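Local structure of endopolygalacturonase (Chondrostereum purpureum, 1K5C) at residues A[99-104]-A[110-115]. The protein probably hydrolyses the alpha-1,4 linkages between galacturonosyl units of polygalacturonate, as an endo-acting member of glycosyl hydrolase family 28. Residues are numbered along the deposited sequence; the frame is centred on the assembly and turned at random. Where two conformers were deposited one is given.
Sequences PFLKIK and KKFEVL
The ring of Phe100 meets Val114 at its edge: CG1 of Val114 lies near the ring plane, 3.5 Å from CD2 of Phe100. One face of the same ring carries CD1 of its neighbour Leu101, 3.5 Å above the plane and nearer the rim than the centre. CD1 of Ile103 lies more loosely at the edge of the Phe112 ring, 4.4 Å from CZ of Phe112, while CD2 of Leu101 approaches obliquely, 3.9 Å from CE1 of Phe112. These side chains fill part of the interior of a right-handed parallel beta-helix, the fold of family 28. Strand 101-104 and the end of strand 108-115 lie on different walls of it; their touching parts, 100-103 and 112-115, run in nearly opposite directions, 160° apart. No hydrogen bond links them. Each pairs with strands of adjacent coils, and the contact across the core is apolar. Phe51 meets Phe100 edge-to-face, and Phe77 does the same with Phe112. CG1 of Val114 stands anti to the backbone N (chi1 171°), which directs this branch to Phe100 and the other to Leu101. With an alanine in place of Val114 both branches go, which is likely to open a gap beside Phe100 and Leu101. Leu101 and Val114 meet end to end, with CD2 of Leu101 3.8 Å from CG2 of Val114.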
ATOM      1  N   PRO A  99       0.622 -11.211   5.339  1.00 10.90           N
ATOM      2  CA  PRO A  99       1.601 -10.440   4.535  1.00 10.78           C
ATOM      3  C   PRO A  99       2.947 -11.148   4.596  1.00 10.38           C
ATOM      4  O   PRO A  99       3.182 -12.036   5.435  1.00 11.36           O
ATOM      5  CB  PRO A  99       1.616  -9.072   5.255  1.00 11.22           C
ATOM      6  CG  PRO A  99       1.382  -9.442   6.695  1.00 11.91           C
ATOM      7  CD  PRO A  99       0.358 -10.565   6.632  1.00 12.31           C
ATOM      8  N   PHE A 100       3.877 -10.711   3.730  1.00 10.10           N
ATOM      9  CA  PHE A 100       5.228 -11.280   3.771  1.00 10.38           C
ATOM     10  C   PHE A 100       5.990 -10.701   4.959  1.00 10.27           C
ATOM     11  O   PHE A 100       6.477 -11.443   5.824  1.00 10.58           O
ATOM     12  CB  PHE A 100       5.857 -11.057   2.395  1.00 10.38           C
ATOM     13  CG  PHE A 100       7.267 -11.588   2.221  1.00 10.13           C
ATOM     14  CD1 PHE A 100       7.799 -12.597   3.026  1.00 11.06           C
ATOM     15  CD2 PHE A 100       8.055 -11.064   1.206  1.00 11.52           C
ATOM     16  CE1 PHE A 100       9.105 -13.035   2.802  1.00 11.47           C
ATOM     17  CE2 PHE A 100       9.342 -11.486   0.979  1.00 11.99           C
ATOM     18  CZ  PHE A 100       9.890 -12.486   1.794  1.00 11.30           C
ATOM     19  N   LEU A 101       6.124  -9.352   4.956  1.00 10.22           N
ATOM     20  CA  LEU A 101       6.766  -8.629   6.040  1.00 10.29           C
ATOM     21  C   LEU A 101       5.723  -7.868   6.853  1.00 10.15           C
ATOM     22  O   LEU A 101       4.761  -7.342   6.300  1.00 10.87           O
ATOM     23  CB  LEU A 101       7.749  -7.573   5.503  1.00 10.98           C
ATOM     24  CG  LEU A 101       9.103  -8.040   5.022  1.00 14.64           C
ATOM     25  CD1 LEU A 101       9.074  -8.959   3.901  1.00 19.63           C
ATOM     26  CD2 LEU A 101       9.979  -6.823   4.721  1.00 15.44           C
ATOM     27  N   LYS A 102       6.007  -7.755   8.158  1.00 10.60           N
ATOM     28  CA  LYS A 102       5.222  -6.910   9.075  1.00 10.49           C
ATOM     29  C   LYS A 102       6.188  -6.013   9.823  1.00 10.19           C
ATOM     30  O   LYS A 102       7.154  -6.493  10.414  1.00 11.13           O
ATOM     31  CB  LYS A 102       4.452  -7.795  10.074  1.00 12.02           C
ATOM     32  CG  LYS A 102       3.768  -7.059  11.211  1.00 14.27           C
ATOM     33  CD  LYS A 102       2.728  -6.124  10.671  1.00 20.02           C
ATOM     34  CE  LYS A 102       1.393  -6.283  11.312  1.00 17.32           C
ATOM     35  NZ  LYS A 102       0.408  -5.300  10.773  1.00 14.54           N
ATOM     36  N   ILE A 103       5.916  -4.698   9.784  1.00 10.75           N
ATOM     37  CA  ILE A 103       6.739  -3.672  10.448  1.00 11.24           C
ATOM     38  C   ILE A 103       5.845  -2.931  11.434  1.00 11.59           C
ATOM     39  O   ILE A 103       4.802  -2.372  11.036  1.00 12.51           O
ATOM     40  CB  ILE A 103       7.373  -2.711   9.451  1.00 11.91           C
ATOM     41  CG1 ILE A 103       8.234  -3.447   8.429  1.00 12.92           C
ATOM     42  CG2 ILE A 103       8.169  -1.619  10.193  1.00 13.16           C
ATOM     43  CD1 ILE A 103       8.747  -2.596   7.291  1.00 13.90           C
ATOM     44  N   LYS A 104       6.230  -2.947  12.727  1.00 11.54           N
ATOM     45  CA  LYS A 104       5.471  -2.358  13.794  1.00 12.24           C
ATOM     46  C   LYS A 104       6.365  -1.413  14.605  1.00 11.47           C
ATOM     47  O   LYS A 104       7.593  -1.621  14.680  1.00 12.49           O
ATOM     48  CB  LYS A 104       4.947  -3.455  14.771  1.00 13.84           C
ATOM     49  CG  LYS A 104       4.111  -4.509  14.153  1.00 15.96           C
ATOM     50  CD  LYS A 104       3.520  -5.388  15.236  1.00 22.82           C
ATOM     51  CE  LYS A 104       3.473  -6.824  14.919  1.00 38.71           C
ATOM     52  NZ  LYS A 104       2.809  -7.423  16.128  1.00 29.03           N
ATOM     53  N   LYS A 110      15.055   1.896   5.573  1.00 11.64           N
ATOM     54  CA  LYS A 110      15.558   2.409   4.287  1.00 11.55           C
ATOM     55  C   LYS A 110      16.174   1.334   3.424  1.00 10.94           C
ATOM     56  O   LYS A 110      16.869   0.434   3.886  1.00 11.88           O
ATOM     57  CB  LYS A 110      16.693   3.453   4.603  1.00 14.16           C
ATOM     58  CG  LYS A 110      16.257   4.606   5.485  0.70 13.92           C
ATOM     59  CD  LYS A 110      17.366   5.310   6.245  0.70 17.26           C
ATOM     60  CE  LYS A 110      17.842   4.429   7.489  0.70 19.36           C
ATOM     61  NZ  LYS A 110      18.852   5.320   8.183  0.70 18.83           N
ATOM     62  N   LYS A 111      15.979   1.505   2.103  1.00 11.27           N
ATOM     63  CA  LYS A 111      16.870   0.917   1.085  1.00 11.70           C
ATOM     64  C   LYS A 111      17.001  -0.576   1.193  1.00 11.13           C
ATOM     65  O   LYS A 111      18.070  -1.174   1.304  1.00 11.81           O
ATOM     66  CB  LYS A 111      18.246   1.604   1.142  1.00 13.51           C
ATOM     67  CG  LYS A 111      18.200   3.057   0.651  1.00 16.55           C
ATOM     68  CD  LYS A 111      18.021   3.106  -0.872  1.00 21.80           C
ATOM     69  CE  LYS A 111      18.186   4.463  -1.474  1.00 41.18           C
ATOM     70  NZ  LYS A 111      18.195   4.222  -2.967  1.00 38.78           N
ATOM     71  N   PHE A 112      15.826  -1.264   1.144  1.00 11.82           N
ATOM     72  CA  PHE A 112      15.842  -2.711   0.888  1.00 11.65           C
ATOM     73  C   PHE A 112      14.741  -3.019  -0.114  1.00 10.84           C
ATOM     74  O   PHE A 112      13.887  -2.178  -0.435  1.00 11.62           O
ATOM     75  CB  PHE A 112      15.712  -3.537   2.176  1.00 11.93           C
ATOM     76  CG  PHE A 112      14.437  -3.297   2.946  1.00 12.10           C
ATOM     77  CD1 PHE A 112      13.281  -3.995   2.642  1.00 12.68           C
ATOM     78  CD2 PHE A 112      14.453  -2.371   4.008  1.00 13.79           C
ATOM     79  CE1 PHE A 112      12.129  -3.812   3.414  1.00 14.29           C
ATOM     80  CE2 PHE A 112      13.320  -2.178   4.760  1.00 15.23           C
ATOM     81  CZ  PHE A 112      12.150  -2.878   4.456  1.00 15.22           C
ATOM     82  N   GLU A 113      14.772  -4.266  -0.583  1.00 11.14           N
ATOM     83  CA  GLU A 113      13.820  -4.739  -1.593  1.00 10.93           C
ATOM     84  C   GLU A 113      13.103  -5.970  -1.066  1.00 10.69           C
ATOM     85  O   GLU A 113      13.717  -6.854  -0.465  1.00 11.66           O
ATOM     86  CB  GLU A 113      14.573  -5.100  -2.878  1.00 11.84           C
ATOM     87  CG  GLU A 113      13.696  -5.810  -3.924  1.00 12.29           C
ATOM     88  CD  GLU A 113      14.398  -5.965  -5.230  1.00 14.56           C
ATOM     89  OE1 GLU A 113      14.846  -5.008  -5.827  1.00 29.66           O
ATOM     90  OE2 GLU A 113      14.410  -7.078  -5.732  1.00 19.90           O
ATOM     91  N   VAL A 114      11.804  -6.006  -1.312  1.00 10.50           N
ATOM     92  CA  VAL A 114      11.004  -7.222  -1.201  1.00 10.83           C
ATOM     93  C   VAL A 114      10.833  -7.752  -2.614  1.00 10.96           C
ATOM     94  O   VAL A 114      10.292  -7.035  -3.463  1.00 12.75           O
ATOM     95  CB  VAL A 114       9.645  -6.909  -0.536  1.00 12.79           C
ATOM     96  CG1 VAL A 114       8.749  -8.117  -0.625  1.00 19.05           C
ATOM     97  CG2 VAL A 114       9.900  -6.427   0.909  1.00 17.26           C
ATOM     98  N   LEU A 115      11.324  -8.959  -2.844  1.00 10.83           N
ATOM     99  CA  LEU A 115      11.294  -9.574  -4.176  1.00 10.93           C
ATOM    100  C   LEU A 115      10.285 -10.737  -4.155  1.00 10.65           C
ATOM    101  O   LEU A 115      10.405 -11.670  -3.333  1.00 11.23           O
ATOM    102  CB  LEU A 115      12.682 -10.103  -4.510  1.00 11.30           C
ATOM    103  CG  LEU A 115      12.796 -10.901  -5.820  1.00 11.26           C
ATOM    104  CD1 LEU A 115      12.492 -10.016  -7.059  1.00 12.33           C
ATOM    105  CD2 LEU A 115      14.193 -11.490  -5.957  1.00 13.16           C
TER